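Local coordinates for protein CofB (Escherichia coli, PDB 5AX6) that serves as the minor pilin subunit of the type IVb pilus CFA/III, forming a homotrimer thought to take part in pilus assembly, at the interface of chains A and B. Numbering follows the deposited sequence. Chains: chain A/B, CofB.

The interface of chains A and B. Residues chain A 262, 267-269; chain B 280, 282-284, 293, 295, 297.
Strand 267-271 of chain A lies parallel to strand 282-285 of chain B, while A:Asp262 and B:Lys293, both in loops, meet at the flank of this pairing. The site illustrates how parallel strand pairing can carry a sheet from one subunit into the next. The backbone of A:Leu268 serves both directions: its N donates to O of B:Gly282 at 2.9 Å, and its O accepts from N of B:Cys284 at 2.7 Å.

On one face of the joined strands, the carboxamide of A:Asn267 lies against the B:Cys284–B:Cys295 disulfide, its CG 3.5 Å from SG of B:Cys284. CG stands anti to the carbonyl carbon (chi1 -64°), which sets the carboxamide over the disulfide. The two ends of the amide are put to different uses. ND2 gives a nearly straight bond (171° at H) of 3.0 Å to OD2 of A:Asp262, leaving in the amide's own plane but reaching the carboxylate from above its plane. OD1 turns toward chain B and joins a water that also binds OG1 of B:Thr297. An alanine here would probably cost this water its bond to the chain A amide, leave A:Asp262 freer to turn, and open a gap over the disulfide.

The same OD2 forms a long, weak salt bridge of 3.3 Å with NZ of B:Lys293. Beyond CB the lysine chain runs extended up to its last torsion, where a bend (chi4 -77°) carries NZ aside, and the tip lies alongside the carboxylate without pointing into it; farther back, its CD packs crosswise against CG2 of A:Val269 at 3.8 Å. Backbone pairing, disulfide packing and a modest charge contact thus join neighbouring subunits within the beta-repeat region of the CofB trimer.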
loop_
_atom_site.group_PDB
_atom_site.type_symbol
_atom_site.label_atom_id
_atom_site.label_comp_id
_atom_site.label_asym_id
_atom_site.label_seq_id
_atom_site.Cartn_x
_atom_site.Cartn_y
_atom_site.Cartn_z
ATOM N N ASP A 262 4.983 10.444 -6.587
ATOM C CA ASP A 262 6.204 11.153 -6.985
ATOM C C ASP A 262 6.079 11.552 -8.464
ATOM O O ASP A 262 5.057 11.268 -9.092
ATOM C CB ASP A 262 7.454 10.303 -6.726
ATOM C CG ASP A 262 7.665 9.209 -7.766
ATOM O OD1 ASP A 262 6.772 8.925 -8.592
ATOM O OD2 ASP A 262 8.755 8.605 -7.741
ATOM N N ASN A 267 4.917 5.719 -8.953
ATOM C CA ASN A 267 5.019 5.529 -7.506
ATOM C C ASN A 267 4.008 6.300 -6.667
ATOM O O ASN A 267 3.798 7.494 -6.877
ATOM C CB ASN A 267 6.426 5.928 -7.027
ATOM C CG ASN A 267 7.502 5.051 -7.608
ATOM O OD1 ASN A 267 7.310 3.847 -7.758
ATOM N ND2 ASN A 267 8.644 5.650 -7.949
ATOM N N LEU A 268 3.395 5.607 -5.712
ATOM C CA LEU A 268 2.695 6.254 -4.602
ATOM C C LEU A 268 3.590 6.170 -3.379
ATOM O O LEU A 268 4.120 5.096 -3.078
ATOM C CB LEU A 268 1.360 5.572 -4.283
ATOM C CG LEU A 268 0.100 5.770 -5.107
ATOM C CD1 LEU A 268 -1.050 5.013 -4.423
ATOM C CD2 LEU A 268 -0.223 7.249 -5.241
ATOM N N VAL A 269 3.726 7.287 -2.672
ATOM C CA VAL A 269 4.664 7.409 -1.566
ATOM C C VAL A 269 3.953 7.680 -0.248
ATOM O O VAL A 269 3.154 8.614 -0.127
ATOM C CB VAL A 269 5.671 8.537 -1.826
ATOM C CG1 VAL A 269 6.784 8.499 -0.774
ATOM C CG2 VAL A 269 6.240 8.417 -3.242
ATOM N N GLU B 280 5.816 0.361 -14.351
ATOM C CA GLU B 280 6.411 -0.278 -13.174
ATOM C C GLU B 280 5.824 0.336 -11.906
ATOM O O GLU B 280 6.480 1.118 -11.219
ATOM C CB GLU B 280 7.945 -0.147 -13.196
ATOM C CG GLU B 280 8.611 -0.961 -14.312
ATOM C CD GLU B 280 10.143 -0.885 -14.317
ATOM O OE1 GLU B 280 10.728 -0.017 -13.626
ATOM O OE2 GLU B 280 10.763 -1.714 -15.017
ATOM N N GLY B 282 4.658 1.278 -8.282
ATOM C CA GLY B 282 5.348 1.059 -7.034
ATOM C C GLY B 282 4.680 1.693 -5.839
ATOM O O GLY B 282 4.094 2.783 -5.920
ATOM N N LEU B 283 4.741 0.984 -4.720
ATOM C CA LEU B 283 4.364 1.537 -3.431
ATOM C C LEU B 283 5.638 1.856 -2.675
ATOM O O LEU B 283 6.517 1.000 -2.544
ATOM C CB LEU B 283 3.504 0.553 -2.640
ATOM C CG LEU B 283 2.107 0.253 -3.181
ATOM C CD1 LEU B 283 1.579 -1.036 -2.569
ATOM C CD2 LEU B 283 1.156 1.407 -2.882
ATOM N N CYS B 284 5.737 3.083 -2.179
ATOM C CA CYS B 284 6.972 3.559 -1.570
ATOM C C CYS B 284 6.813 4.106 -0.164
ATOM O O CYS B 284 5.728 4.527 0.245
ATOM C CB CYS B 284 7.604 4.644 -2.448
ATOM S SG CYS B 284 7.742 4.201 -4.195
ATOM N N LYS B 293 13.905 7.388 -0.986
ATOM C CA LYS B 293 12.707 6.649 -0.617
ATOM C C LYS B 293 12.915 5.201 -1.077
ATOM O O LYS B 293 13.758 4.924 -1.940
ATOM C CB LYS B 293 11.446 7.273 -1.236
ATOM C CG LYS B 293 11.303 7.043 -2.727
ATOM C CD LYS B 293 10.017 7.674 -3.253
ATOM C CE LYS B 293 10.014 7.693 -4.768
ATOM N NZ LYS B 293 10.889 8.799 -5.260
ATOM N N CYS B 295 11.040 1.723 -2.576
ATOM C CA CYS B 295 9.836 1.337 -3.300
ATOM C C CYS B 295 9.748 -0.157 -3.504
ATOM O O CYS B 295 10.751 -0.801 -3.818
ATOM C CB CYS B 295 9.780 2.026 -4.665
ATOM S SG CYS B 295 9.726 3.836 -4.561
ATOM N N THR B 297 8.276 -2.353 -6.169
ATOM C CA THR B 297 7.894 -2.067 -7.542
ATOM C C THR B 297 7.685 -3.338 -8.342
ATOM O O THR B 297 8.454 -4.288 -8.208
ATOM C CB THR B 297 8.972 -1.226 -8.222
ATOM O OG1 THR B 297 9.194 -0.045 -7.444
ATOM C CG2 THR B 297 8.570 -0.853 -9.641
HETATM O O HOH W 1 9.587 2.342 -8.267
#